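Plastocyanin (PDB 1KDJ) carries electrons from the cytochrome b6-f complex to P700 of photosystem I by means of a single copper ion. Local coordinates at residues Ser59-Glu62 with Asn63-Leu66. Sequence-based numbering, arbitrary orientation.
Sequences SMDE and NDLL
Met60 and Asp64 meet through the end of the thioether: CE of Met60 lies 3.5 Å from OD1 of Asp64 and 3.9 Å from its CB, the two side chains crossing at roughly a right angle. The same methyl reaches on to Leu66, with CE 4.0 Å from CD2 of that leucine, while SD of Met60 crosses CG of Leu66 at 4.1 Å. The methionine runs extended through CG (chi2 172°), bringing SD to Leu66, and then bends at chi3 (80°), which swings CE toward Asp64 and the Leu65-Leu66 backbone. CE thus touches both a carboxylate and a branched apolar group. Met60 and Leu66 are buried.

The chain reverses between them in a type I beta turn from Asp61 to Asp64. Its closing bond, from N of Asp64 to O of Asp61, spans 2.9 Å but is bent to 123° at the hydrogen and is therefore weak. Across the turn the CB atoms of Asp61 and Asp64 approach to 4.1 Å, and OD2 of one stands 4.4 Å from OD2 of the other. With Glu70 close to Asp64 as well, this acidic cluster may raise carboxylate pKa values.

The turn lies in the loop between helix 49-57 and strand 72-75 of the plastocyanin (cupredoxin) beta sandwich, passing beside the copper site, with the Leu65 side chain about 6 Å from the copper ion. Met60 and Leu66 both pack on Phe73 of that strand, and their backbones hydrogen-bond to Ile39 and to the copper ligand His37, respectively, tying the loop to the chain leading into strand 40-41.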
loop_
_atom_site.group_PDB
_atom_site.type_symbol
_atom_site.label_atom_id
_atom_site.label_comp_id
_atom_site.label_asym_id
_atom_site.label_seq_id
_atom_site.Cartn_x
_atom_site.Cartn_y
_atom_site.Cartn_z
ATOM N N SER A 59 2.738 4.341 5.367
ATOM C CA SER A 59 2.247 3.050 5.769
ATOM C C SER A 59 1.179 3.198 6.813
ATOM O O SER A 59 1.108 4.164 7.570
ATOM C CB SER A 59 3.353 2.248 6.328
ATOM O OG SER A 59 4.361 2.010 5.371
ATOM N N MET A 60 0.227 2.268 6.775
ATOM C CA MET A 60 -0.773 2.183 7.830
ATOM C C MET A 60 -0.092 1.580 9.046
ATOM O O MET A 60 0.853 0.794 8.999
ATOM C CB MET A 60 -1.954 1.272 7.461
ATOM C CG MET A 60 -2.894 2.072 6.600
ATOM S SD MET A 60 -4.252 1.102 5.880
ATOM C CE MET A 60 -5.283 1.096 7.329
ATOM N N ASP A 61 -0.634 1.966 10.175
ATOM C CA ASP A 61 -0.161 1.473 11.443
ATOM C C ASP A 61 -0.554 0.001 11.429
ATOM O O ASP A 61 -1.714 -0.259 11.102
ATOM C CB ASP A 61 -0.895 2.339 12.458
ATOM C CG ASP A 61 -0.564 2.104 13.915
ATOM O OD1 ASP A 61 0.504 1.553 14.193
ATOM O OD2 ASP A 61 -1.384 2.477 14.764
ATOM N N GLU A 62 0.239 -1.023 11.731
ATOM C CA GLU A 62 -0.286 -2.383 11.629
ATOM C C GLU A 62 -1.431 -2.715 12.595
ATOM O O GLU A 62 -1.909 -3.842 12.624
ATOM C CB GLU A 62 0.840 -3.398 11.821
ATOM C CG GLU A 62 1.855 -3.387 10.672
ATOM C CD GLU A 62 2.898 -4.519 10.661
ATOM O OE1 GLU A 62 3.107 -5.162 11.707
ATOM O OE2 GLU A 62 3.500 -4.765 9.598
ATOM N N ASN A 63 -1.958 -1.788 13.402
ATOM C CA ASN A 63 -3.116 -2.027 14.269
ATOM C C ASN A 63 -4.319 -1.295 13.655
ATOM O O ASN A 63 -5.299 -0.901 14.293
ATOM C CB ASN A 63 -2.793 -1.483 15.673
ATOM C CG ASN A 63 -3.924 -1.571 16.703
ATOM O OD1 ASN A 63 -4.399 -2.652 17.055
ATOM N ND2 ASN A 63 -4.394 -0.471 17.263
ATOM N N ASP A 64 -4.248 -1.094 12.348
ATOM C CA ASP A 64 -5.220 -0.327 11.596
ATOM C C ASP A 64 -5.637 -1.224 10.432
ATOM O O ASP A 64 -4.812 -1.929 9.839
ATOM C CB ASP A 64 -4.524 0.919 11.106
ATOM C CG ASP A 64 -5.256 2.212 11.326
ATOM O OD1 ASP A 64 -6.054 2.578 10.456
ATOM O OD2 ASP A 64 -5.003 2.850 12.354
ATOM N N LEU A 65 -6.918 -1.255 10.114
ATOM C CA LEU A 65 -7.404 -2.023 8.984
ATOM C C LEU A 65 -8.408 -1.123 8.348
ATOM O O LEU A 65 -9.059 -0.329 9.017
ATOM C CB LEU A 65 -8.108 -3.341 9.371
ATOM C CG LEU A 65 -7.196 -4.477 9.849
ATOM C CD1 LEU A 65 -8.039 -5.661 10.226
ATOM C CD2 LEU A 65 -6.250 -4.943 8.778
ATOM N N LEU A 66 -8.450 -1.167 7.019
ATOM C CA LEU A 66 -9.504 -0.499 6.274
ATOM C C LEU A 66 -10.819 -1.253 6.590
ATOM O O LEU A 66 -10.835 -2.473 6.809
ATOM C CB LEU A 66 -9.172 -0.563 4.771
ATOM C CG LEU A 66 -7.896 0.181 4.339
ATOM C CD1 LEU A 66 -7.550 -0.180 2.910
ATOM C CD2 LEU A 66 -8.101 1.684 4.515
#